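SmhB (Serratia marcescens, PDB 6ZZ5) is one component of the tripartite alpha-pore-forming toxin Smh, here in its soluble form, and probably takes part in building the membrane pore. Local coordinates at residues Ala191-Gly197 / Gly215-Ala221; Gln86-Ser90 / Phe313-Ser317; Leu159-Asn163 / Val254-Ser258; Glu291-Leu295 / Phe308-Phe313; Ala113-Gln117 / Trp285-Thr289. All blocks are in the same frame, centred on the assembly; numbering follows the deposited sequence.

Interaction 1 of 5, residues Ala191-Gly197 / Gly215-Ala221; sequences AIVTAIG and GIAMMTA
V193 O is gripped from the neighbouring strand by two donors: M219 N at 2.8 Å, nearly in line with the C=O bond, and the CA-H of M218, whose CA lies 3.3 Å from V193 O. The return bond, V193 N to M219 O, is almost straight at its hydrogen (173°), although the donor stands above the carbonyl plane. A191/A221 and A195/A217 repeat this pair of bonds, and G197 N to G215 O adds one more at 2.8 Å, so strands 191-196 and 216-221 keep an unbroken antiparallel register. Side chains alternate between the faces. On one, the thioether chain of M218 bends at its last torsion (chi3 70°), bringing CE to 3.7 Å from I192 CG2 and 3.9 Å from T194 CG2; farther along, I196 CG1 meets I216 CG2 at 4.1 Å. T194 OG1 on this face bonds V339 O of the next strand. On the other face V193 CG2 reaches diagonally to A221 CB, 3.8 Å away. Helices 4-30 and 156-184 cover the I192/M218 face, while helix 349-359 touches A195, A217 and M219 on the other. An antiparallel pair of six-residue, largely apolar strands, sheltered by helices in the soluble form, is consistent with the beta-tongue in the head of ClyA-like alpha-pore-forming toxins.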
# COMPACT_ATOMS: atom_id res chain seq x y z
N ALA A 191 2.05 -12.37 -11.42
CA ALA A 191 2.97 -11.44 -10.77
C ALA A 191 2.42 -10.02 -10.90
O ALA A 191 1.54 -9.76 -11.76
CB ALA A 191 4.35 -11.56 -11.38
N ILE A 192 2.92 -9.14 -10.04
CA ILE A 192 2.72 -7.69 -10.11
C ILE A 192 3.99 -7.11 -10.75
O ILE A 192 5.07 -7.46 -10.32
CB ILE A 192 2.40 -7.15 -8.72
CG1 ILE A 192 1.12 -7.82 -8.19
CG2 ILE A 192 2.30 -5.63 -8.72
CD1 ILE A 192 -0.08 -7.47 -8.96
N VAL A 193 3.84 -6.29 -11.78
CA VAL A 193 4.97 -5.66 -12.50
C VAL A 193 4.94 -4.17 -12.20
O VAL A 193 3.80 -3.57 -12.34
CB VAL A 193 4.84 -5.89 -14.01
CG1 VAL A 193 6.00 -5.23 -14.74
CG2 VAL A 193 4.76 -7.37 -14.34
N THR A 194 6.09 -3.57 -11.94
CA THR A 194 6.16 -2.16 -11.49
C THR A 194 7.23 -1.44 -12.28
O THR A 194 8.17 -2.07 -12.84
CB THR A 194 6.40 -2.01 -9.97
OG1 THR A 194 7.69 -2.48 -9.60
CG2 THR A 194 5.40 -2.79 -9.17
N ALA A 195 7.03 -0.13 -12.39
CA ALA A 195 7.93 0.77 -13.08
C ALA A 195 7.78 2.15 -12.49
O ALA A 195 6.67 2.48 -11.99
CB ALA A 195 7.65 0.76 -14.56
N ILE A 196 8.90 2.83 -12.40
CA ILE A 196 8.98 4.21 -11.86
C ILE A 196 9.48 5.14 -12.95
O ILE A 196 10.46 4.81 -13.62
CB ILE A 196 9.88 4.16 -10.62
CG1 ILE A 196 9.14 3.43 -9.48
CG2 ILE A 196 10.28 5.58 -10.21
CD1 ILE A 196 10.06 2.85 -8.44
N GLY A 197 8.86 6.31 -13.12
CA GLY A 197 9.33 7.25 -14.14
C GLY A 197 8.76 8.64 -13.90
O GLY A 197 7.93 8.81 -13.01
N GLY A 215 5.59 8.82 -9.50
CA GLY A 215 5.51 8.43 -10.93
C GLY A 215 5.62 6.94 -11.05
O GLY A 215 6.73 6.46 -11.29
N ILE A 216 4.52 6.23 -10.79
CA ILE A 216 4.50 4.75 -10.70
C ILE A 216 3.50 4.16 -11.66
O ILE A 216 2.41 4.73 -11.89
CB ILE A 216 4.24 4.26 -9.26
CG1 ILE A 216 2.88 4.69 -8.71
CG2 ILE A 216 5.38 4.73 -8.37
CD1 ILE A 216 2.49 3.97 -7.47
N ALA A 217 3.85 2.99 -12.14
CA ALA A 217 2.94 2.08 -12.86
C ALA A 217 2.98 0.73 -12.15
O ALA A 217 4.09 0.25 -11.74
CB ALA A 217 3.34 1.97 -14.30
N MET A 218 1.80 0.17 -11.98
CA MET A 218 1.66 -1.22 -11.54
C MET A 218 0.71 -1.92 -12.53
O MET A 218 -0.40 -1.42 -12.85
CB MET A 218 1.15 -1.28 -10.10
CG MET A 218 1.96 -0.40 -9.12
SD MET A 218 1.52 -0.66 -7.41
CE MET A 218 2.13 -2.30 -7.07
N MET A 219 1.14 -3.08 -12.95
CA MET A 219 0.43 -3.89 -13.93
C MET A 219 0.49 -5.32 -13.46
O MET A 219 1.16 -5.58 -12.48
CB MET A 219 1.11 -3.68 -15.29
CG MET A 219 0.85 -2.29 -15.81
SD MET A 219 2.10 -1.76 -16.92
CE MET A 219 3.50 -1.64 -15.80
N THR A 220 -0.23 -6.21 -14.12
CA THR A 220 -0.26 -7.66 -13.83
C THR A 220 0.45 -8.41 -14.96
O THR A 220 0.51 -7.94 -16.11
CB THR A 220 -1.71 -8.15 -13.65
OG1 THR A 220 -2.42 -7.82 -14.83
CG2 THR A 220 -2.35 -7.55 -12.42
N ALA A 221 1.04 -9.55 -14.61
CA ALA A 221 1.60 -10.51 -15.57
C ALA A 221 0.83 -11.79 -15.27
O ALA A 221 0.66 -12.09 -14.06
CB ALA A 221 3.10 -10.66 -15.36

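Interaction 2 of 5, residues Gln86-Ser90 / Phe313-Ser317; sequences QNLIS and FLTAS. With EDO (1,2-ethanediol), chain I.
S90 fits closely against F313, and their CA atoms are just 5.0 Å apart. S90 OG lies 2.8 Å from F313 O and 3.0 Å from Q86 O, two acceptors competing for its one proton. The same oxygen sits in the plane of the F313 ring, at its edge, while I89 CG2 lies over one face, toward the rim of the ring, in a CH-pi contact, 4.2 Å from the centroid. Q86 CG meets the ring at F313 CE1 (3.7 Å), and because CG is anti to the backbone N (chi1 -170°) with the chain extended beyond it, Q86 NE2 continues to A316 CB. The Q86 amide stands perpendicular to the ring, and its OE1 accepts from Y82 OH and from an ethanediol. S90 CB packs on S317 CB at 3.6 Å. Away from this tight centre the contact loosens: L314 lies on the exposed side with only CD2 close to S90 O, and a water bridges N87 ND2 (3.0 Å) and S317 O (2.9 Å). Helices 44-92 and 306-319 cross here at 129° between their local directions. I89 also packs on W102 and F313 on L106 of helix 99-151, and Q86 and N87 touch V321 of helix 321-336.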
# COMPACT_ATOMS: atom_id res chain seq x y z
N GLN A 86 -6.22 -23.80 13.65
CA GLN A 86 -7.68 -24.02 13.72
C GLN A 86 -7.98 -25.34 13.01
O GLN A 86 -8.79 -26.11 13.53
CB GLN A 86 -8.47 -22.84 13.20
CG GLN A 86 -9.96 -22.97 13.49
CD GLN A 86 -10.80 -21.85 12.92
OE1 GLN A 86 -10.86 -20.76 13.49
NE2 GLN A 86 -11.45 -22.13 11.80
N ASN A 87 -7.37 -25.60 11.86
CA ASN A 87 -7.60 -26.89 11.15
C ASN A 87 -7.06 -28.07 11.98
O ASN A 87 -7.61 -29.19 11.88
CB ASN A 87 -7.02 -26.91 9.73
CG ASN A 87 -7.98 -26.37 8.69
OD1 ASN A 87 -9.14 -26.03 9.00
ND2 ASN A 87 -7.47 -26.26 7.45
N LEU A 88 -5.95 -27.89 12.67
CA LEU A 88 -5.42 -28.95 13.56
C LEU A 88 -6.49 -29.31 14.61
O LEU A 88 -6.82 -30.47 14.73
CB LEU A 88 -4.13 -28.45 14.20
CG LEU A 88 -3.49 -29.38 15.24
CD1 LEU A 88 -3.04 -30.67 14.60
CD2 LEU A 88 -2.30 -28.68 15.86
N ILE A 89 -7.06 -28.31 15.29
CA ILE A 89 -8.19 -28.50 16.27
C ILE A 89 -9.32 -29.25 15.58
O ILE A 89 -9.79 -30.26 16.13
CB ILE A 89 -8.68 -27.13 16.80
CG1 ILE A 89 -7.62 -26.45 17.66
CG2 ILE A 89 -9.99 -27.21 17.53
CD1 ILE A 89 -6.95 -27.31 18.62
N SER A 90 -9.68 -28.81 14.38
CA SER A 90 -10.81 -29.34 13.63
C SER A 90 -10.59 -30.79 13.23
O SER A 90 -11.58 -31.44 13.03
CB SER A 90 -11.10 -28.51 12.41
OG SER A 90 -11.48 -27.18 12.77
N PHE A 313 -16.37 -26.48 14.54
CA PHE A 313 -14.99 -26.67 14.04
C PHE A 313 -14.98 -27.62 12.84
O PHE A 313 -14.17 -27.38 11.94
CB PHE A 313 -14.05 -27.07 15.18
CG PHE A 313 -13.62 -25.87 15.98
CD1 PHE A 313 -12.56 -25.10 15.57
CD2 PHE A 313 -14.30 -25.47 17.12
CE1 PHE A 313 -12.16 -24.00 16.31
CE2 PHE A 313 -13.93 -24.35 17.83
CZ PHE A 313 -12.85 -23.60 17.44
N LEU A 314 -15.81 -28.65 12.78
CA LEU A 314 -15.87 -29.45 11.53
C LEU A 314 -16.36 -28.56 10.40
O LEU A 314 -15.67 -28.50 9.42
CB LEU A 314 -16.74 -30.68 11.70
CG LEU A 314 -16.21 -31.78 12.63
CD1 LEU A 314 -17.29 -32.77 12.99
CD2 LEU A 314 -15.05 -32.52 11.99
N THR A 315 -17.48 -27.83 10.56
CA THR A 315 -18.01 -26.92 9.52
C THR A 315 -16.96 -25.86 9.13
O THR A 315 -16.77 -25.61 7.88
CB THR A 315 -19.37 -26.36 9.97
OG1 THR A 315 -20.14 -27.54 10.20
CG2 THR A 315 -20.03 -25.46 8.95
N ALA A 316 -16.36 -25.17 10.09
CA ALA A 316 -15.34 -24.16 9.78
C ALA A 316 -14.29 -24.76 8.82
O ALA A 316 -14.02 -24.16 7.75
CB ALA A 316 -14.66 -23.67 11.03
N SER A 317 -13.75 -25.93 9.14
CA SER A 317 -12.65 -26.55 8.35
C SER A 317 -13.11 -26.81 6.92
O SER A 317 -12.30 -26.74 5.96
CB SER A 317 -12.13 -27.80 9.05
OG SER A 317 -13.07 -28.87 8.93
C1 EDO I . -14.50 -20.76 14.70
O1 EDO I . -15.67 -20.31 14.03
C2 EDO I . -13.50 -19.69 14.84
O2 EDO I . -13.06 -19.22 13.57
O HOH W 1 -9.59 -25.91 5.30

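Interaction 3 of 5, residues Leu159-Asn163 / Val254-Ser258; sequences LEQLN and VLVAS
The helical turns L159-N163 and V254-S258 run in broadly the same direction, their local axes inclined at 35° and no closer than 11.4 Å. They belong to the long alpha-helical bundle of the protein, meeting near the start of helix 156-184 and of helix 252-300. At that spacing the contact is made by side chains. L159 CD1 touches V254 CG1 at 3.8 Å, the two branches meeting at a slant. One turn on from L159, L162 CD2 presses on CD1 of L255, the residue next to V254, at 3.5 Å, tighter than a normal methyl contact, with the side chains at about a right angle; L255 also has a nearly eclipsed first torsion (chi1 -131°), so this spot looks slightly strained. L162 further touches R247, and both L159 and V254 touch N149 of helix 99-151. The polar link comes at N163, whose side chain also touches Q142 of helix 99-151. A water lies 3.1 Å from N163 OD1 and 2.6 Å from S258 O, between the two helices. S258 OG, 4.1 Å from both L159 CD1 and L162 CD2, donates to N163 OD1 at 2.8 Å, in the plane of the amide carbonyl.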
# COMPACT_ATOMS: atom_id res chain seq x y z
N LEU A 159 -0.51 28.47 -10.01
CA LEU A 159 0.11 27.37 -9.22
C LEU A 159 -0.98 26.61 -8.45
O LEU A 159 -0.95 25.38 -8.43
CB LEU A 159 1.13 28.00 -8.27
CG LEU A 159 1.82 27.04 -7.33
CD1 LEU A 159 2.51 25.91 -8.09
CD2 LEU A 159 2.82 27.81 -6.49
N GLU A 160 -1.90 27.33 -7.83
CA GLU A 160 -3.01 26.70 -7.06
C GLU A 160 -3.90 25.89 -7.99
O GLU A 160 -4.27 24.78 -7.57
CB GLU A 160 -3.85 27.73 -6.31
CG GLU A 160 -3.45 27.79 -4.86
CD GLU A 160 -3.03 26.42 -4.33
OE1 GLU A 160 -1.86 26.30 -3.83
OE2 GLU A 160 -3.86 25.46 -4.43
N GLN A 161 -4.21 26.40 -9.20
CA GLN A 161 -5.04 25.63 -10.16
C GLN A 161 -4.28 24.34 -10.55
O GLN A 161 -4.90 23.27 -10.64
CB GLN A 161 -5.45 26.43 -11.39
CG GLN A 161 -6.47 25.65 -12.23
CD GLN A 161 -7.76 25.37 -11.48
OE1 GLN A 161 -8.30 26.26 -10.83
NE2 GLN A 161 -8.23 24.13 -11.48
N LEU A 162 -2.98 24.40 -10.74
CA LEU A 162 -2.20 23.18 -11.09
C LEU A 162 -2.27 22.18 -9.94
O LEU A 162 -2.50 20.97 -10.18
CB LEU A 162 -0.75 23.55 -11.38
CG LEU A 162 0.18 22.37 -11.66
CD1 LEU A 162 -0.30 21.54 -12.86
CD2 LEU A 162 1.60 22.86 -11.87
N ASN A 163 -2.04 22.65 -8.71
CA ASN A 163 -2.09 21.76 -7.50
C ASN A 163 -3.47 21.08 -7.38
O ASN A 163 -3.52 19.84 -7.17
CB ASN A 163 -1.75 22.61 -6.28
CG ASN A 163 -0.26 22.88 -6.16
OD1 ASN A 163 0.55 22.30 -6.87
ND2 ASN A 163 0.12 23.77 -5.24
N VAL A 254 9.61 26.22 -10.10
CA VAL A 254 8.34 26.11 -9.35
C VAL A 254 7.70 24.78 -9.72
O VAL A 254 7.15 24.16 -8.83
CB VAL A 254 7.41 27.30 -9.62
CG1 VAL A 254 6.03 27.02 -9.05
CG2 VAL A 254 8.00 28.58 -9.05
N LEU A 255 7.62 24.47 -11.01
CA LEU A 255 6.97 23.22 -11.50
C LEU A 255 7.61 22.03 -10.79
O LEU A 255 6.90 21.15 -10.35
CB LEU A 255 7.18 23.11 -13.02
CG LEU A 255 5.98 22.81 -13.92
CD1 LEU A 255 4.69 23.38 -13.38
CD2 LEU A 255 6.22 23.38 -15.34
N VAL A 256 8.93 21.94 -10.82
CA VAL A 256 9.68 20.87 -10.13
C VAL A 256 9.30 20.87 -8.64
O VAL A 256 8.98 19.79 -8.11
CB VAL A 256 11.19 21.04 -10.37
CG1 VAL A 256 11.99 20.12 -9.49
CG2 VAL A 256 11.52 20.84 -11.85
N ALA A 257 9.31 22.02 -7.96
CA ALA A 257 9.01 22.09 -6.52
C ALA A 257 7.58 21.57 -6.30
O ALA A 257 7.36 20.82 -5.30
CB ALA A 257 9.14 23.49 -6.01
N SER A 258 6.66 21.95 -7.18
CA SER A 258 5.21 21.61 -7.09
C SER A 258 5.07 20.09 -7.24
O SER A 258 4.27 19.47 -6.51
CB SER A 258 4.42 22.29 -8.18
OG SER A 258 3.05 21.89 -8.14
O HOH W 2 2.63 20.89 -5.00

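Interaction 4 of 5, residues Glu291-Leu295 / Phe308-Phe313; sequences ELETL and FLRQLF. With SO4 (sulfate ion), chain D; EDO (1,2-ethanediol), chain I; EDO (1,2-ethanediol), chain J.
L295 is a knob in a hole formed by F308, L309, L312 and F313, and this apolar packing carries the contact. The ends of L295 and L312 reach toward each other tip to tip, CD1 of L295 lying 3.7 Å from CD2 of L312. The other branch, L295 CD2, comes to the edge of the F308 ring, in its plane, at 3.9 Å from CE2; F308 and L295 cross at about a right angle. A chi1 of -179°, which places CG opposite the backbone N, sets the F308 ring beside the end of L295. L309 CD2 adds a looser contact, 4.3 Å from L295 CD2, and L292 CD2 lies more loosely at the edge of the F313 ring.

No hydrogen bond joins the two segments directly; polar groups turn to small molecules, probably from the crystallisation liquor. The extended E291 side chain carries its carboxylate past L312, with OE2 3.9 Å from L312 CD2. E291 OE2 accepts from an ethanediol O1 at 3.1 Å, and that diol also bonds Q86 OE1, so that it links helix 252-300 to helix 44-92. R310, which does not touch 291-295, presents its guanidinium edge to a sulfate, NH2 to O3 at 2.7 Å and NH1 to O1 at 3.2 Å.

Helices 252-300 and 306-319 thus form a helical hairpin across a short connection, locally at 158°. Helix 99-151 lies against it, with L292 on S110 and A113 and L309 on W102 and L106, while helix 44-92 adds Y82 beside L292.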
# COMPACT_ATOMS: atom_id res chain seq x y z
N GLU A 291 -14.72 -13.97 19.34
CA GLU A 291 -15.46 -15.23 19.14
C GLU A 291 -14.80 -16.33 19.99
O GLU A 291 -15.55 -17.09 20.70
CB GLU A 291 -15.58 -15.63 17.68
CG GLU A 291 -16.47 -16.85 17.54
CD GLU A 291 -16.79 -17.43 16.16
OE1 GLU A 291 -16.72 -16.70 15.13
OE2 GLU A 291 -17.15 -18.64 16.12
N LEU A 292 -13.50 -16.50 19.90
CA LEU A 292 -12.83 -17.65 20.57
C LEU A 292 -12.99 -17.51 22.08
O LEU A 292 -13.16 -18.55 22.76
CB LEU A 292 -11.36 -17.67 20.17
CG LEU A 292 -11.12 -18.02 18.72
CD1 LEU A 292 -9.65 -17.78 18.40
CD2 LEU A 292 -11.46 -19.50 18.49
N GLU A 293 -12.86 -16.28 22.61
CA GLU A 293 -13.04 -16.02 24.06
C GLU A 293 -14.48 -16.34 24.46
O GLU A 293 -14.66 -16.94 25.51
CB GLU A 293 -12.68 -14.58 24.43
CG GLU A 293 -11.17 -14.36 24.43
CD GLU A 293 -10.67 -12.92 24.41
OE1 GLU A 293 -11.51 -12.02 24.53
OE2 GLU A 293 -9.43 -12.71 24.25
N THR A 294 -15.46 -15.97 23.64
CA THR A 294 -16.88 -16.27 23.93
C THR A 294 -17.13 -17.78 23.97
O THR A 294 -17.85 -18.25 24.91
CB THR A 294 -17.81 -15.52 22.97
OG1 THR A 294 -17.43 -14.15 23.12
CG2 THR A 294 -19.27 -15.62 23.38
N LEU A 295 -16.59 -18.52 23.02
CA LEU A 295 -16.71 -20.00 23.01
C LEU A 295 -16.17 -20.56 24.32
O LEU A 295 -16.83 -21.45 24.94
CB LEU A 295 -15.99 -20.58 21.80
CG LEU A 295 -16.61 -20.21 20.44
CD1 LEU A 295 -15.67 -20.62 19.32
CD2 LEU A 295 -17.98 -20.85 20.21
N PHE A 308 -21.53 -28.90 20.27
CA PHE A 308 -21.62 -27.59 19.58
C PHE A 308 -20.26 -27.31 18.93
O PHE A 308 -20.17 -26.89 17.78
CB PHE A 308 -21.98 -26.51 20.59
CG PHE A 308 -22.10 -25.16 19.97
CD1 PHE A 308 -23.32 -24.74 19.46
CD2 PHE A 308 -21.02 -24.29 19.95
CE1 PHE A 308 -23.46 -23.47 18.92
CE2 PHE A 308 -21.17 -23.02 19.40
CZ PHE A 308 -22.38 -22.61 18.87
N LEU A 309 -19.20 -27.53 19.68
CA LEU A 309 -17.82 -27.23 19.20
C LEU A 309 -17.39 -28.20 18.10
O LEU A 309 -16.76 -27.76 17.13
CB LEU A 309 -16.87 -27.27 20.39
CG LEU A 309 -17.04 -26.11 21.36
CD1 LEU A 309 -16.34 -26.42 22.66
CD2 LEU A 309 -16.53 -24.82 20.74
N ARG A 310 -17.75 -29.48 18.22
CA ARG A 310 -17.53 -30.42 17.10
C ARG A 310 -18.19 -29.87 15.82
O ARG A 310 -17.48 -29.78 14.80
CB ARG A 310 -18.00 -31.81 17.48
CG ARG A 310 -17.19 -32.39 18.62
CD ARG A 310 -17.35 -33.90 18.76
NE ARG A 310 -18.52 -34.11 19.55
CZ ARG A 310 -18.57 -34.39 20.86
NH1 ARG A 310 -17.49 -34.58 21.60
NH2 ARG A 310 -19.75 -34.49 21.43
N GLN A 311 -19.47 -29.49 15.89
CA GLN A 311 -20.24 -28.96 14.73
C GLN A 311 -19.49 -27.74 14.19
O GLN A 311 -19.26 -27.65 12.95
CB GLN A 311 -21.69 -28.59 15.11
CG GLN A 311 -22.63 -28.21 13.96
CD GLN A 311 -22.44 -26.86 13.27
OE1 GLN A 311 -22.09 -25.84 13.90
NE2 GLN A 311 -22.66 -26.83 11.94
N LEU A 312 -19.12 -26.80 15.06
CA LEU A 312 -18.59 -25.50 14.64
C LEU A 312 -17.24 -25.68 13.96
O LEU A 312 -17.02 -25.10 12.87
CB LEU A 312 -18.47 -24.60 15.86
CG LEU A 312 -17.92 -23.21 15.54
CD1 LEU A 312 -18.91 -22.44 14.71
CD2 LEU A 312 -17.64 -22.48 16.83
N PHE A 313 -16.37 -26.48 14.54
CA PHE A 313 -14.99 -26.67 14.04
C PHE A 313 -14.98 -27.62 12.84
O PHE A 313 -14.17 -27.38 11.94
CB PHE A 313 -14.05 -27.07 15.18
CG PHE A 313 -13.62 -25.87 15.98
CD1 PHE A 313 -12.56 -25.10 15.57
CD2 PHE A 313 -14.30 -25.47 17.12
CE1 PHE A 313 -12.16 -24.00 16.31
CE2 PHE A 313 -13.93 -24.35 17.83
CZ PHE A 313 -12.85 -23.60 17.44
S SO4 D . -19.13 -35.14 25.18
O1 SO4 D . -17.81 -34.70 24.78
O2 SO4 D . -19.08 -36.52 25.57
O3 SO4 D . -20.03 -34.99 24.08
O4 SO4 D . -19.60 -34.34 26.27
C1 EDO I . -14.50 -20.76 14.70
O1 EDO I . -15.67 -20.31 14.03
C2 EDO I . -13.50 -19.69 14.84
O2 EDO I . -13.06 -19.22 13.57
C1 EDO J . -19.39 -18.70 12.18
O1 EDO J . -18.72 -18.41 10.96
C2 EDO J . -18.77 -17.95 13.29
O2 EDO J . -17.38 -17.82 13.09

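Interaction 5 of 5, residues Ala113-Gln117 / Trp285-Thr289; sequences AKEYQ and WDSLT
W285 lays one face of its indole against the backbone side of Y116: Y116 CB stands 3.6 Å from the centroid of the six-membered ring, almost on its normal, and Q117 N lies over the same face. The Y116 ring itself leads off obliquely, its plane at 58° to the indole, and its OH bonds D81; W285 NE1 bonds N75. Q117 slides past W285 in the opposite direction, CB to CB at 3.7 Å, its amide only 15° from the plane of the indole. A fully extended Q117 chain carries that amide to two partners on the other helix. T289 OG1 donates to Q117 OE1 at 2.6 Å, and Q117 NE2 donates to D286 OD1 at 2.9 Å on the anti side of a carboxylate turned 81° from the amide. Both ends of the amide are therefore engaged, which should fix its rotation. One turn back, A113 CB and T289 CG2 approach to 3.4 Å, closer than usual for two carbons. Y82 of helix 44-92 also touches W285 and L288. Nearly antiparallel helices, packed through an indole face and an alanine and tied by an amide, fit the elongated helical bundle of ClyA-like toxins.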
# COMPACT_ATOMS: atom_id res chain seq x y z
N ALA A 113 -4.37 -16.18 19.00
CA ALA A 113 -5.10 -15.17 18.22
C ALA A 113 -4.86 -13.79 18.85
O ALA A 113 -4.71 -12.82 18.10
CB ALA A 113 -6.58 -15.46 18.14
N LYS A 114 -4.93 -13.67 20.17
CA LYS A 114 -4.71 -12.37 20.86
C LYS A 114 -3.29 -11.85 20.61
O LYS A 114 -3.11 -10.62 20.51
CB LYS A 114 -4.90 -12.50 22.37
CG LYS A 114 -6.35 -12.50 22.80
CD LYS A 114 -6.53 -12.55 24.30
CE LYS A 114 -6.91 -13.94 24.77
NZ LYS A 114 -6.92 -14.02 26.25
N GLU A 115 -2.30 -12.73 20.54
CA GLU A 115 -0.91 -12.32 20.26
C GLU A 115 -0.88 -11.79 18.82
O GLU A 115 -0.24 -10.77 18.56
CB GLU A 115 0.00 -13.51 20.56
CG GLU A 115 1.42 -13.37 20.13
CD GLU A 115 2.20 -14.70 20.20
OE1 GLU A 115 2.04 -15.48 21.19
OE2 GLU A 115 2.97 -14.98 19.25
N TYR A 116 -1.56 -12.44 17.88
CA TYR A 116 -1.56 -12.00 16.46
C TYR A 116 -2.32 -10.68 16.34
O TYR A 116 -1.93 -9.81 15.56
CB TYR A 116 -2.10 -13.09 15.53
CG TYR A 116 -1.24 -14.33 15.44
CD1 TYR A 116 0.12 -14.27 15.69
CD2 TYR A 116 -1.78 -15.56 15.10
CE1 TYR A 116 0.94 -15.39 15.60
CE2 TYR A 116 -0.96 -16.70 14.99
CZ TYR A 116 0.40 -16.60 15.20
OH TYR A 116 1.23 -17.69 15.16
N GLN A 117 -3.39 -10.53 17.09
CA GLN A 117 -4.17 -9.28 17.15
C GLN A 117 -3.26 -8.15 17.62
O GLN A 117 -3.30 -7.08 17.00
CB GLN A 117 -5.37 -9.42 18.08
CG GLN A 117 -6.17 -8.13 18.13
CD GLN A 117 -7.42 -8.30 18.94
OE1 GLN A 117 -7.88 -9.41 19.22
NE2 GLN A 117 -8.00 -7.16 19.29
N TRP A 285 -9.03 -9.31 13.39
CA TRP A 285 -8.46 -10.11 14.50
C TRP A 285 -9.33 -9.95 15.74
O TRP A 285 -9.53 -10.94 16.44
CB TRP A 285 -7.02 -9.70 14.79
CG TRP A 285 -6.03 -10.21 13.81
CD1 TRP A 285 -5.27 -9.49 12.92
CD2 TRP A 285 -5.56 -11.57 13.71
NE1 TRP A 285 -4.41 -10.30 12.24
CE2 TRP A 285 -4.56 -11.58 12.70
CE3 TRP A 285 -5.93 -12.77 14.33
CZ2 TRP A 285 -3.87 -12.74 12.34
CZ3 TRP A 285 -5.23 -13.91 13.98
CH2 TRP A 285 -4.26 -13.89 12.96
N ASP A 286 -9.81 -8.73 16.04
CA ASP A 286 -10.65 -8.50 17.24
C ASP A 286 -11.90 -9.40 17.17
O ASP A 286 -12.29 -9.96 18.22
CB ASP A 286 -11.05 -7.03 17.40
CG ASP A 286 -11.62 -6.79 18.79
OD1 ASP A 286 -10.89 -7.05 19.76
OD2 ASP A 286 -12.79 -6.41 18.87
N SER A 287 -12.52 -9.51 16.00
CA SER A 287 -13.78 -10.29 15.86
C SER A 287 -13.45 -11.77 16.09
O SER A 287 -14.26 -12.44 16.72
CB SER A 287 -14.49 -10.06 14.57
OG SER A 287 -13.80 -10.66 13.48
N LEU A 288 -12.30 -12.24 15.62
CA LEU A 288 -11.87 -13.64 15.79
C LEU A 288 -11.57 -13.89 17.28
O LEU A 288 -12.11 -14.86 17.81
CB LEU A 288 -10.67 -13.95 14.89
CG LEU A 288 -10.07 -15.34 15.07
CD1 LEU A 288 -11.12 -16.37 14.60
CD2 LEU A 288 -8.76 -15.47 14.31
N THR A 289 -10.75 -13.07 17.93
CA THR A 289 -10.40 -13.30 19.37
C THR A 289 -11.66 -13.24 20.25
O THR A 289 -11.81 -14.08 21.15
CB THR A 289 -9.30 -12.36 19.84
OG1 THR A 289 -9.81 -11.05 19.60
CG2 THR A 289 -8.03 -12.54 19.07

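In the fold
From the N terminus, helix 44-92 supplies the first half of interaction 2, helix 99-151 that of interaction 5 and helix 156-184 that of interaction 3. The strand pair of interaction 1 closes first; helix 252-300 then closes interaction 3 near its start and interaction 5 farther on. Interaction 1 is thus nested in 3, 3 in 5 and 5 in 2. Interaction 4 follows 5 in series, also within the loop of 2, and joins helices 252-300 and 306-319; it shares F313 with interaction 2. Interactions 4 and 5 touch through L292 and A113. Interactions 2, 4 and 5 gather at one end of the bundle; interaction 3, about 57 Å from interaction 2 between centres, lies on the opposite side of the chain's centre.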